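Cytochrome P450 monooxygenase (Rhodococcus sp. ECU0066, PDB 6KBH) probably inserts oxygen into its substrates at a heme, drawing electrons from FMN through a [2Fe-2S] cluster held in the same self-sufficient chain. Local coordinates at residues W181-T186 against R203-A208; V745-E751 against K781-L786. The contacts are given in a common frame with arbitrary orientation. Residues are numbered along the deposited sequence.

Contact 1 (W181-T186 against R203-A208); sequences WEVPLT and REYSIA
Two consecutive helices of the cytochrome P450 fold pack where the chain enters helix 183-192 and leaves helix 199-204, consistent with helices E and F of the family. The segments run in opposite senses, L185 CA lying 7.2 Å from R203 CA and W181 CA 10.2 Å from A208 CA. Backbone angles of 181-186 are near helical throughout, with L185 N hydrogen-bonded to E182 O (2.9 Å) and T186 OG1 (chi1 p) to V183 O (2.7 Å). In the partner, S206 N reaches R203 O (2.8 Å) as the helix ends; Y205 leaves helical angles and the chain becomes extended from S206 (-99/125). The polar link is a salt bridge: R203 (m, t, p, chi4 -92°) brings NH2 to 2.7 Å from OE1 of E182 (m, m), weak as a hydrogen bond. Apolar packing centres on L185 (t, p), whose CD2 lies 3.7 Å from R203 CB; W181 CH2 lies 4.2 Å from A208 CB, and T186 CG2 meets the guanidinium edge, 3.5 Å from R203 NE. Y163 of helix 153-164 touches both charged side chains; W181 and A208 touch E285 of helix 284-300. S206 OG hydrogen-bonds to L202 O and sits 3.6 Å from L185 CD1.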
# COMPACT_ATOMS: atom_id res chain seq x y z
N TRP A 181 -13.99 10.50 -16.65
CA TRP A 181 -13.99 9.57 -17.76
C TRP A 181 -12.77 9.76 -18.66
O TRP A 181 -12.28 8.79 -19.26
CB TRP A 181 -15.27 9.72 -18.58
CG TRP A 181 -15.32 8.80 -19.74
CD1 TRP A 181 -15.12 9.13 -21.04
CD2 TRP A 181 -15.54 7.39 -19.70
NE1 TRP A 181 -15.23 8.00 -21.83
CE2 TRP A 181 -15.49 6.93 -21.03
CE3 TRP A 181 -15.80 6.48 -18.67
CZ2 TRP A 181 -15.67 5.58 -21.35
CZ3 TRP A 181 -15.98 5.15 -19.00
CH2 TRP A 181 -15.92 4.71 -20.33
N GLU A 182 -12.27 10.99 -18.74
CA GLU A 182 -11.23 11.33 -19.70
C GLU A 182 -9.82 11.12 -19.16
O GLU A 182 -8.99 10.49 -19.82
CB GLU A 182 -11.40 12.79 -20.15
CG GLU A 182 -12.71 13.09 -20.86
CD GLU A 182 -12.80 12.48 -22.25
OE1 GLU A 182 -11.78 11.94 -22.73
OE2 GLU A 182 -13.88 12.55 -22.86
N VAL A 183 -9.53 11.66 -17.97
CA VAL A 183 -8.15 11.73 -17.50
C VAL A 183 -7.46 10.36 -17.48
O VAL A 183 -6.33 10.26 -17.97
CB VAL A 183 -8.08 12.44 -16.14
CG1 VAL A 183 -6.63 12.57 -15.70
CG2 VAL A 183 -8.72 13.81 -16.22
N PRO A 184 -8.07 9.30 -16.94
CA PRO A 184 -7.37 8.00 -16.95
C PRO A 184 -7.02 7.51 -18.34
O PRO A 184 -6.05 6.75 -18.50
CB PRO A 184 -8.36 7.06 -16.24
CG PRO A 184 -9.14 7.96 -15.36
CD PRO A 184 -9.31 9.22 -16.15
N LEU A 185 -7.77 7.91 -19.36
CA LEU A 185 -7.45 7.51 -20.72
C LEU A 185 -6.17 8.17 -21.20
O LEU A 185 -5.31 7.52 -21.81
CB LEU A 185 -8.62 7.84 -21.65
CG LEU A 185 -8.46 7.49 -23.13
CD1 LEU A 185 -8.17 6.00 -23.31
CD2 LEU A 185 -9.71 7.88 -23.90
N THR A 186 -6.01 9.47 -20.93
CA THR A 186 -4.84 10.19 -21.41
C THR A 186 -3.56 9.71 -20.73
O THR A 186 -2.55 9.47 -21.40
CB THR A 186 -5.02 11.70 -21.21
OG1 THR A 186 -5.35 11.98 -19.84
CG2 THR A 186 -6.10 12.26 -22.13
N ARG A 203 -7.93 8.02 -28.69
CA ARG A 203 -9.02 8.26 -27.75
C ARG A 203 -10.37 8.25 -28.44
O ARG A 203 -11.35 7.72 -27.90
CB ARG A 203 -8.81 9.58 -27.03
CG ARG A 203 -7.37 9.89 -26.72
CD ARG A 203 -7.14 11.36 -26.47
NE ARG A 203 -7.69 11.76 -25.18
CZ ARG A 203 -8.92 12.22 -25.00
NH1 ARG A 203 -9.74 12.37 -26.03
NH2 ARG A 203 -9.34 12.55 -23.78
N GLU A 204 -10.46 8.87 -29.63
CA GLU A 204 -11.69 8.81 -30.41
C GLU A 204 -12.13 7.36 -30.59
O GLU A 204 -13.32 7.05 -30.54
CB GLU A 204 -11.47 9.49 -31.76
CG GLU A 204 -12.71 10.01 -32.48
CD GLU A 204 -13.51 8.93 -33.20
OE1 GLU A 204 -13.16 8.63 -34.35
OE2 GLU A 204 -14.48 8.39 -32.62
N TYR A 205 -11.17 6.45 -30.77
CA TYR A 205 -11.43 5.03 -30.93
C TYR A 205 -11.49 4.28 -29.61
O TYR A 205 -11.55 3.05 -29.61
CB TYR A 205 -10.36 4.40 -31.83
CG TYR A 205 -10.24 4.99 -33.22
CD1 TYR A 205 -11.25 5.77 -33.77
CD2 TYR A 205 -9.10 4.77 -33.99
CE1 TYR A 205 -11.14 6.31 -35.04
CE2 TYR A 205 -8.98 5.30 -35.26
CZ TYR A 205 -10.00 6.07 -35.78
OH TYR A 205 -9.87 6.61 -37.04
N SER A 206 -11.48 4.99 -28.48
CA SER A 206 -11.55 4.37 -27.15
C SER A 206 -12.99 4.47 -26.64
O SER A 206 -13.55 5.57 -26.57
CB SER A 206 -10.60 5.06 -26.17
OG SER A 206 -9.25 4.88 -26.56
N ILE A 207 -13.57 3.33 -26.28
CA ILE A 207 -14.99 3.25 -25.95
C ILE A 207 -15.19 2.35 -24.73
O ILE A 207 -14.27 1.69 -24.24
CB ILE A 207 -15.84 2.72 -27.12
CG1 ILE A 207 -15.36 1.33 -27.53
CG2 ILE A 207 -15.82 3.69 -28.29
CD1 ILE A 207 -16.35 0.57 -28.37
N ALA A 208 -16.43 2.33 -24.25
CA ALA A 208 -16.82 1.45 -23.16
C ALA A 208 -16.98 0.02 -23.66
O ALA A 208 -17.53 -0.22 -24.74
CB ALA A 208 -18.11 1.94 -22.52

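Contact 2 (V745-E751 against K781-L786)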
# COMPACT_ATOMS: atom_id res chain seq x y z
N VAL A 745 8.20 -8.98 8.26
CA VAL A 745 7.24 -9.84 7.56
C VAL A 745 7.37 -11.28 8.06
O VAL A 745 8.49 -11.74 8.34
CB VAL A 745 7.42 -9.73 6.03
CG1 VAL A 745 8.60 -10.56 5.54
CG2 VAL A 745 6.14 -10.10 5.29
N PRO A 746 6.27 -12.02 8.20
CA PRO A 746 6.33 -13.34 8.86
C PRO A 746 6.96 -14.43 8.00
O PRO A 746 6.77 -14.48 6.78
CB PRO A 746 4.86 -13.66 9.15
CG PRO A 746 4.17 -12.35 9.17
CD PRO A 746 4.88 -11.52 8.14
N VAL A 747 7.69 -15.33 8.67
CA VAL A 747 8.38 -16.45 8.04
C VAL A 747 7.67 -17.74 8.45
O VAL A 747 7.59 -18.05 9.65
CB VAL A 747 9.86 -16.51 8.46
CG1 VAL A 747 10.57 -17.66 7.73
CG2 VAL A 747 10.54 -15.19 8.18
N LEU A 748 7.17 -18.48 7.46
CA LEU A 748 6.50 -19.75 7.73
C LEU A 748 7.45 -20.92 7.71
O LEU A 748 7.23 -21.91 8.42
CB LEU A 748 5.38 -20.03 6.71
CG LEU A 748 4.07 -19.26 6.82
CD1 LEU A 748 4.37 -17.81 6.83
CD2 LEU A 748 3.12 -19.59 5.68
N ASP A 749 8.50 -20.84 6.91
CA ASP A 749 9.43 -21.94 6.74
C ASP A 749 10.77 -21.39 6.27
O ASP A 749 10.83 -20.38 5.56
CB ASP A 749 8.89 -22.97 5.75
CG ASP A 749 9.84 -24.12 5.54
OD1 ASP A 749 10.03 -24.91 6.49
OD2 ASP A 749 10.39 -24.24 4.43
N GLY A 750 11.83 -22.07 6.67
CA GLY A 750 13.18 -21.66 6.36
C GLY A 750 13.82 -20.92 7.52
O GLY A 750 13.15 -20.27 8.33
N GLU A 751 15.14 -21.02 7.61
CA GLU A 751 15.90 -20.27 8.60
C GLU A 751 16.55 -19.07 7.93
O GLU A 751 16.98 -19.15 6.77
CB GLU A 751 16.96 -21.15 9.29
CG GLU A 751 17.90 -20.39 10.23
CD GLU A 751 17.18 -19.54 11.28
OE1 GLU A 751 16.72 -18.43 10.93
OE2 GLU A 751 17.10 -19.97 12.45
N LYS A 781 15.91 -21.62 0.22
CA LYS A 781 14.58 -21.04 0.08
C LYS A 781 13.99 -20.72 1.44
O LYS A 781 14.37 -21.30 2.46
CB LYS A 781 13.63 -21.97 -0.68
CG LYS A 781 13.55 -23.38 -0.13
CD LYS A 781 12.41 -24.17 -0.76
CE LYS A 781 11.15 -24.11 0.09
NZ LYS A 781 10.15 -25.14 -0.32
N LEU A 782 13.06 -19.77 1.44
CA LEU A 782 12.23 -19.44 2.59
C LEU A 782 10.80 -19.23 2.14
O LEU A 782 10.54 -18.82 1.00
CB LEU A 782 12.69 -18.17 3.31
CG LEU A 782 13.91 -18.27 4.22
CD1 LEU A 782 15.09 -18.30 3.36
CD2 LEU A 782 13.97 -17.07 5.11
N THR A 783 9.87 -19.50 3.05
CA THR A 783 8.45 -19.28 2.81
C THR A 783 7.98 -18.14 3.71
O THR A 783 8.25 -18.14 4.91
CB THR A 783 7.64 -20.55 3.07
OG1 THR A 783 8.17 -21.62 2.28
CG2 THR A 783 6.19 -20.34 2.70
N LEU A 784 7.27 -17.18 3.11
CA LEU A 784 6.79 -15.99 3.80
C LEU A 784 5.28 -15.88 3.68
O LEU A 784 4.70 -16.22 2.64
CB LEU A 784 7.46 -14.73 3.23
CG LEU A 784 8.97 -14.68 3.45
CD1 LEU A 784 9.58 -13.44 2.83
CD2 LEU A 784 9.23 -14.73 4.92
N GLN A 785 4.64 -15.42 4.76
CA GLN A 785 3.18 -15.22 4.75
C GLN A 785 2.89 -13.94 3.99
O GLN A 785 2.71 -12.86 4.55
CB GLN A 785 2.61 -15.17 6.17
CG GLN A 785 1.10 -15.22 6.20
CD GLN A 785 0.54 -15.73 7.51
OE1 GLN A 785 -0.46 -16.45 7.52
NE2 GLN A 785 1.19 -15.38 8.62
N LEU A 786 2.82 -14.09 2.68
CA LEU A 786 2.76 -12.93 1.81
C LEU A 786 2.16 -13.31 0.47
O LEU A 786 2.27 -14.48 0.08
CB LEU A 786 4.15 -12.34 1.64
CG LEU A 786 4.29 -10.83 1.49
CD1 LEU A 786 3.56 -10.12 2.61
CD2 LEU A 786 5.77 -10.44 1.49
OXT LEU A 786 1.55 -12.51 -0.23
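Strand 745-747 and strand 781-784 approach to 5.8 Å at 121° between their N-to-C directions, a splayed antiparallel pair interrupted by a classic beta bulge. V747 and L784 form a non-hydrogen-bonded pair and D749 and T783 a hydrogen-bonded one; the extra residue, L748 (-90/-31), turns the corner between them. T783 O accepts from L748 N at 2.8 Å and weakly from D749 N at 3.4 Å, and T783 N returns a hydrogen bond to D749 O at 2.8 Å. On the V745 side of the bulge, Q785 N hydrogen-bonds to P746 O (3.1 Å), and Q785 centres an inverse gamma turn. At G750 (phi 99°) a CB would clash with L782 CG (2.8 Å) and K781 O (2.9 Å) and jam against the preceding carbonyl O; having no side chain lets the strands come this close. V747 and L784 share one face: V747 CG2 lies 3.5 Å from L784 CD2, V747 CG1 4.3 Å from L782 CD2. M770 touches all three side chains. Nearer the C terminus, V745 CG1 is 4.1 Å from L784 CD1 and V745 CG2 3.7 Å from L786 CD1. D749 and T783 point to the other face, while L748 CD1 crowds Q785 CB at 3.2 Å. L786 OXT and S708 OG are hydrogen-bonded. Strand 781-784 hydrogen-bonds with V704 of strand 701-705, as in the beta-grasp fold of plant-type [2Fe-2S] ferredoxins, whose last strand pairs parallel with the first. Main-chain hydrogen bonds thus set the register, while aliphatic contacts close one face, joining the chain's end to the segment after cluster ligand C743.

In the fold
From the N terminus, contact 1 comes first, closing a short, partly helical loop of 16 residues within the P450 part of the chain. More than 500 residues follow before contact 2, among them the heme ligand C393 and the FMN-binding residues. Just before V745 come three cluster ligands, C735, C740 and C743; the fourth, C773, lies in the 29-residue loop that contact 2 closes. The two loops are in series, neither nesting nor crossing. The centres of contact 1 and contact 2 are about 43 Å apart and the nearest atoms of contact 1 and contact 2 about 27 Å, on opposite sides of the chain's centre. Contact 1 joins two heme-domain helices; contact 2 ties the C terminus into the iron-sulfur domain.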